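Local atomic coordinates of GrgF (Penicillium sp. sh18, PDB entry 6LZH), a protein that transfers polyketide chains in the biosynthesis of the fungal metabolite gregatin A, probably joining two chains by a Claisen-type condensation. Residues Ser143-Leu156 and Met171-Gly185. Sequence-based numbering, arbitrary orientation.
Sequences STGNPERRQPILEL and MYLPYVNEDGSIPNG
Gly145 and Gly185 bring the two backbones to a CA-CA distance of 4.7 Å, whereas at the other end Leu156 and Met171 stand 8.1 Å apart, a gap that side chains fill. Both residues of the close pair are glycines, and with no side chain on either the main chains can close up; Gly145 also has a positive phi. Asn184 fastens the close end. With CG anti to its backbone N (chi1 -177°), its amide reaches into the loop before helix 150-165 and pairs with the main chain of Asn146 as donor and acceptor at once, which suits a carboxamide. Asn184 OD1 receives Asn146 N at 3.0 Å, in the carbonyl plane on a lone pair; Asn184 ND2 gives to Asn146 O at 2.9 Å, from above that carbonyl's plane. Arg149 N reaches the same oxygen from the opposite face, so two donors grip it. The side chain of Asn146 serves its own loop, OD1 accepting from Glu148 N in an Asx turn. Arg149 bends back over Asn184, one guanidinium face lying against CB and the flat groups tilted 47° apart, while Ile153 presses CD1 against the same CB at 3.6 Å. Farther along, Ile153 CG2 meets Leu173 CD1, and Leu156 CD1 lies 4.1 Å from Leu173 CD2. Met171, flexible and unbranched, crosses Leu156 at about a right angle, its SD 3.9 Å from Leu156 CB. One water bridges Ser143 OG and Gly185 O; the Ser143 side chain lies about 9 Å from that of Cys115, an active-site residue. The contact thus ties the start of helix 150-165 to the segment that pairs through strand 172-174 with strand 206-208; Tyr212 of helix 209-216 packs on Ile153 and Asn184, and the second subunit touches Thr144, Pro147, Arg150 and Leu154.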
loop_
_atom_site.group_PDB
_atom_site.type_symbol
_atom_site.label_atom_id
_atom_site.label_comp_id
_atom_site.label_asym_id
_atom_site.label_seq_id
_atom_site.Cartn_x
_atom_site.Cartn_y
_atom_site.Cartn_z
ATOM N N SER A 143 11.397 7.031 -4.121
ATOM C CA SER A 143 10.812 8.232 -4.705
ATOM C C SER A 143 10.649 9.361 -3.699
ATOM O O SER A 143 10.097 10.407 -4.058
ATOM C CB SER A 143 9.443 7.912 -5.321
ATOM O OG SER A 143 9.557 7.592 -6.693
ATOM N N THR A 144 11.110 9.171 -2.454
ATOM C CA THR A 144 10.834 10.132 -1.391
ATOM C C THR A 144 11.380 11.512 -1.730
ATOM O O THR A 144 10.740 12.529 -1.438
ATOM C CB THR A 144 11.412 9.637 -0.065
ATOM O OG1 THR A 144 10.777 8.413 0.311
ATOM C CG2 THR A 144 11.197 10.672 1.045
ATOM N N GLY A 145 12.550 11.571 -2.356
ATOM C CA GLY A 145 13.186 12.870 -2.558
ATOM C C GLY A 145 13.646 13.400 -1.215
ATOM O O GLY A 145 14.050 12.637 -0.331
ATOM N N ASN A 146 13.575 14.717 -1.041
ATOM C CA ASN A 146 13.866 15.323 0.250
ATOM C C ASN A 146 12.601 15.264 1.099
ATOM O O ASN A 146 11.592 15.886 0.730
ATOM C CB ASN A 146 14.341 16.762 0.083
ATOM C CG ASN A 146 14.749 17.417 1.404
ATOM O OD1 ASN A 146 14.731 16.791 2.467
ATOM N ND2 ASN A 146 15.134 18.689 1.330
ATOM N N PRO A 147 12.595 14.533 2.218
ATOM C CA PRO A 147 11.356 14.395 3.005
ATOM C C PRO A 147 10.882 15.691 3.636
ATOM O O PRO A 147 9.763 15.719 4.163
ATOM C CB PRO A 147 11.725 13.360 4.082
ATOM C CG PRO A 147 12.986 12.712 3.598
ATOM C CD PRO A 147 13.705 13.766 2.805
ATOM N N GLU A 148 11.684 16.753 3.601
ATOM C CA GLU A 148 11.266 18.057 4.099
ATOM C C GLU A 148 10.665 18.940 3.013
ATOM O O GLU A 148 10.358 20.110 3.282
ATOM C CB GLU A 148 12.447 18.765 4.768
ATOM C CG GLU A 148 12.905 18.104 6.068
ATOM C CD GLU A 148 11.746 17.712 6.982
ATOM O OE1 GLU A 148 11.319 18.558 7.802
ATOM O OE2 GLU A 148 11.271 16.557 6.893
ATOM N N ARG A 149 10.505 18.421 1.792
ATOM C CA ARG A 149 9.576 18.990 0.821
ATOM C C ARG A 149 8.424 18.031 0.535
ATOM O O ARG A 149 7.745 18.158 -0.489
ATOM C CB ARG A 149 10.295 19.375 -0.474
ATOM C CG ARG A 149 10.483 20.891 -0.660
ATOM C CD ARG A 149 9.268 21.565 -1.314
ATOM N NE ARG A 149 9.126 21.276 -2.745
ATOM C CZ ARG A 149 8.097 20.617 -3.281
ATOM N NH1 ARG A 149 8.045 20.400 -4.588
ATOM N NH2 ARG A 149 7.122 20.158 -2.505
ATOM N N ARG A 150 8.200 17.063 1.427
ATOM C CA ARG A 150 7.026 16.206 1.316
ATOM C C ARG A 150 5.745 16.967 1.632
ATOM O O ARG A 150 4.674 16.605 1.136
ATOM C CB ARG A 150 7.160 15.010 2.261
ATOM C CG ARG A 150 6.590 15.299 3.644
ATOM C CD ARG A 150 6.703 14.139 4.627
ATOM N NE ARG A 150 6.336 14.605 5.962
ATOM C CZ ARG A 150 7.175 15.209 6.803
ATOM N NH1 ARG A 150 6.738 15.616 7.985
ATOM N NH2 ARG A 150 8.452 15.393 6.471
ATOM N N GLN A 151 5.834 18.008 2.463
ATOM C CA GLN A 151 4.633 18.654 2.988
ATOM C C GLN A 151 3.787 19.292 1.899
ATOM O O GLN A 151 2.564 19.058 1.886
ATOM C CB GLN A 151 5.027 19.680 4.055
ATOM C CG GLN A 151 5.865 19.102 5.186
ATOM C CD GLN A 151 7.361 19.310 4.978
ATOM O OE1 GLN A 151 7.942 18.823 4.002
ATOM N NE2 GLN A 151 7.988 20.043 5.896
ATOM N N PRO A 152 4.337 20.089 0.975
ATOM C CA PRO A 152 3.473 20.667 -0.064
ATOM C C PRO A 152 2.758 19.617 -0.891
ATOM O O PRO A 152 1.563 19.770 -1.150
ATOM C CB PRO A 152 4.452 21.500 -0.911
ATOM C CG PRO A 152 5.586 21.785 -0.001
ATOM C CD PRO A 152 5.730 20.548 0.823
ATOM N N ILE A 153 3.438 18.544 -1.304
ATOM C CA ILE A 153 2.759 17.598 -2.184
ATOM C C ILE A 153 1.686 16.829 -1.421
ATOM O O ILE A 153 0.627 16.519 -1.974
ATOM C CB ILE A 153 3.773 16.662 -2.865
ATOM C CG1 ILE A 153 4.778 17.477 -3.677
ATOM C CG2 ILE A 153 3.067 15.709 -3.825
ATOM C CD1 ILE A 153 5.870 16.637 -4.295
ATOM N N LEU A 154 1.914 16.540 -0.137
ATOM C CA LEU A 154 0.867 15.896 0.655
ATOM C C LEU A 154 -0.354 16.804 0.795
ATOM O O LEU A 154 -1.499 16.334 0.723
ATOM C CB LEU A 154 1.418 15.489 2.023
ATOM C CG LEU A 154 2.319 14.243 2.031
ATOM C CD1 LEU A 154 2.881 13.978 3.438
ATOM C CD2 LEU A 154 1.533 13.028 1.535
ATOM N N GLU A 155 -0.137 18.115 0.969
ATOM C CA GLU A 155 -1.266 19.044 1.032
ATOM C C GLU A 155 -2.019 19.068 -0.296
ATOM O O GLU A 155 -3.259 19.082 -0.318
ATOM C CB GLU A 155 -0.771 20.450 1.401
ATOM C CG GLU A 155 -1.835 21.421 1.865
ATOM C CD GLU A 155 -2.725 21.921 0.731
ATOM O OE1 GLU A 155 -2.211 22.249 -0.366
ATOM O OE2 GLU A 155 -3.943 21.978 0.943
ATOM N N LEU A 156 -1.283 19.068 -1.416
ATOM C CA LEU A 156 -1.918 18.978 -2.732
ATOM C C LEU A 156 -2.721 17.695 -2.872
ATOM O O LEU A 156 -3.790 17.684 -3.496
ATOM C CB LEU A 156 -0.861 19.037 -3.840
ATOM C CG LEU A 156 -0.076 20.353 -3.919
ATOM C CD1 LEU A 156 0.910 20.340 -5.076
ATOM C CD2 LEU A 156 -1.048 21.546 -4.039
ATOM N N MET A 171 -5.648 16.384 -10.142
ATOM C CA MET A 171 -4.546 17.329 -10.258
ATOM C C MET A 171 -3.257 16.609 -10.629
ATOM O O MET A 171 -2.971 15.516 -10.134
ATOM C CB MET A 171 -4.375 18.095 -8.947
ATOM C CG MET A 171 -3.188 19.012 -8.903
ATOM S SD MET A 171 -2.815 19.468 -7.191
ATOM C CE MET A 171 -4.478 19.750 -6.573
ATOM N N TYR A 172 -2.476 17.231 -11.503
ATOM C CA TYR A 172 -1.220 16.660 -11.962
ATOM C C TYR A 172 -0.074 17.610 -11.654
ATOM O O TYR A 172 -0.256 18.827 -11.571
ATOM C CB TYR A 172 -1.266 16.357 -13.463
ATOM C CG TYR A 172 -2.158 15.178 -13.785
ATOM C CD1 TYR A 172 -3.511 15.352 -13.999
ATOM C CD2 TYR A 172 -1.637 13.889 -13.873
ATOM C CE1 TYR A 172 -4.340 14.292 -14.279
ATOM C CE2 TYR A 172 -2.461 12.811 -14.153
ATOM C CZ TYR A 172 -3.810 13.024 -14.355
ATOM O OH TYR A 172 -4.642 11.974 -14.635
ATOM N N LEU A 173 1.102 17.036 -11.455
ATOM C CA LEU A 173 2.308 17.831 -11.380
ATOM C C LEU A 173 3.130 17.650 -12.643
ATOM O O LEU A 173 3.201 16.534 -13.165
ATOM C CB LEU A 173 3.155 17.426 -10.176
ATOM C CG LEU A 173 2.516 17.782 -8.847
ATOM C CD1 LEU A 173 3.412 17.318 -7.716
ATOM C CD2 LEU A 173 2.254 19.288 -8.800
ATOM N N PRO A 174 3.760 18.704 -13.153
ATOM C CA PRO A 174 4.701 18.534 -14.261
ATOM C C PRO A 174 6.049 18.050 -13.752
ATOM O O PRO A 174 6.409 18.218 -12.582
ATOM C CB PRO A 174 4.813 19.947 -14.843
ATOM C CG PRO A 174 4.700 20.817 -13.619
ATOM C CD PRO A 174 3.721 20.102 -12.680
ATOM N N TYR A 175 6.800 17.437 -14.668
ATOM C CA TYR A 175 8.167 17.038 -14.347
ATOM C C TYR A 175 9.026 18.248 -13.998
ATOM O O TYR A 175 9.935 18.149 -13.161
ATOM C CB TYR A 175 8.780 16.283 -15.523
ATOM C CG TYR A 175 8.269 14.873 -15.719
ATOM C CD1 TYR A 175 7.229 14.360 -14.945
ATOM C CD2 TYR A 175 8.841 14.047 -16.672
ATOM C CE1 TYR A 175 6.782 13.063 -15.128
ATOM C CE2 TYR A 175 8.399 12.764 -16.864
ATOM C CZ TYR A 175 7.369 12.270 -16.096
ATOM O OH TYR A 175 6.946 10.967 -16.302
ATOM N N VAL A 176 8.756 19.388 -14.633
ATOM C CA VAL A 176 9.494 20.635 -14.440
ATOM C C VAL A 176 8.479 21.769 -14.405
ATOM O O VAL A 176 7.732 21.960 -15.371
ATOM C CB VAL A 176 10.526 20.891 -15.559
ATOM C CG1 VAL A 176 11.386 22.116 -15.235
ATOM C CG2 VAL A 176 11.400 19.670 -15.806
ATOM N N ASN A 177 8.440 22.516 -13.302
ATOM C CA ASN A 177 7.591 23.699 -13.235
ATOM C C ASN A 177 8.065 24.753 -14.231
ATOM O O ASN A 177 9.222 24.763 -14.662
ATOM C CB ASN A 177 7.591 24.292 -11.823
ATOM C CG ASN A 177 7.063 23.327 -10.781
ATOM O OD1 ASN A 177 7.704 23.095 -9.755
ATOM N ND2 ASN A 177 5.889 22.757 -11.039
ATOM N N GLU A 178 7.150 25.655 -14.600
ATOM C CA GLU A 178 7.495 26.685 -15.576
ATOM C C GLU A 178 8.669 27.537 -15.111
ATOM O O GLU A 178 9.415 28.067 -15.940
ATOM C CB GLU A 178 6.276 27.573 -15.861
ATOM C CG GLU A 178 5.418 27.887 -14.640
ATOM C CD GLU A 178 6.013 28.968 -13.756
ATOM O OE1 GLU A 178 5.525 29.126 -12.613
ATOM O OE2 GLU A 178 6.950 29.672 -14.205
ATOM N N ASP A 179 8.867 27.654 -13.802
ATOM C CA ASP A 179 9.996 28.396 -13.260
ATOM C C ASP A 179 11.294 27.596 -13.275
ATOM O O ASP A 179 12.284 28.051 -12.694
ATOM C CB ASP A 179 9.684 28.858 -11.834
ATOM C CG ASP A 179 9.598 27.706 -10.852
ATOM O OD1 ASP A 179 10.664 27.212 -10.435
ATOM O OD2 ASP A 179 8.471 27.287 -10.506
ATOM N N GLY A 180 11.317 26.426 -13.914
ATOM C CA GLY A 180 12.502 25.593 -13.947
ATOM C C GLY A 180 12.685 24.681 -12.752
ATOM O O GLY A 180 13.645 23.896 -12.732
ATOM N N SER A 181 11.798 24.752 -11.762
ATOM C CA SER A 181 11.883 23.885 -10.599
ATOM C C SER A 181 11.477 22.458 -10.955
ATOM O O SER A 181 10.846 22.196 -11.983
ATOM C CB SER A 181 10.988 24.401 -9.472
ATOM O OG SER A 181 11.450 23.950 -8.216
ATOM N N ILE A 182 11.844 21.532 -10.078
ATOM C CA ILE A 182 11.446 20.132 -10.166
ATOM C C ILE A 182 10.649 19.805 -8.908
ATOM O O ILE A 182 11.147 20.010 -7.796
ATOM C CB ILE A 182 12.655 19.189 -10.295
ATOM C CG1 ILE A 182 13.560 19.610 -11.458
ATOM C CG2 ILE A 182 12.189 17.733 -10.452
ATOM C CD1 ILE A 182 14.621 18.581 -11.802
ATOM N N PRO A 183 9.413 19.310 -9.018
ATOM C CA PRO A 183 8.693 18.852 -7.822
ATOM C C PRO A 183 9.472 17.769 -7.084
ATOM O O PRO A 183 10.279 17.044 -7.669
ATOM C CB PRO A 183 7.368 18.317 -8.380
ATOM C CG PRO A 183 7.163 19.097 -9.659
ATOM C CD PRO A 183 8.556 19.321 -10.218
ATOM N N ASN A 184 9.189 17.659 -5.780
ATOM C CA ASN A 184 10.081 16.988 -4.834
ATOM C C ASN A 184 10.537 15.608 -5.310
ATOM O O ASN A 184 11.740 15.335 -5.394
ATOM C CB ASN A 184 9.403 16.879 -3.465
ATOM C CG ASN A 184 10.316 16.255 -2.412
ATOM O OD1 ASN A 184 11.544 16.372 -2.488
ATOM N ND2 ASN A 184 9.721 15.589 -1.429
ATOM N N GLY A 185 9.601 14.716 -5.607
ATOM C CA GLY A 185 10.008 13.361 -5.948
ATOM C C GLY A 185 10.093 13.087 -7.440
ATOM O O GLY A 185 9.770 11.984 -7.895
HETATM O O HOH W 1 10.162 9.081 -8.866
#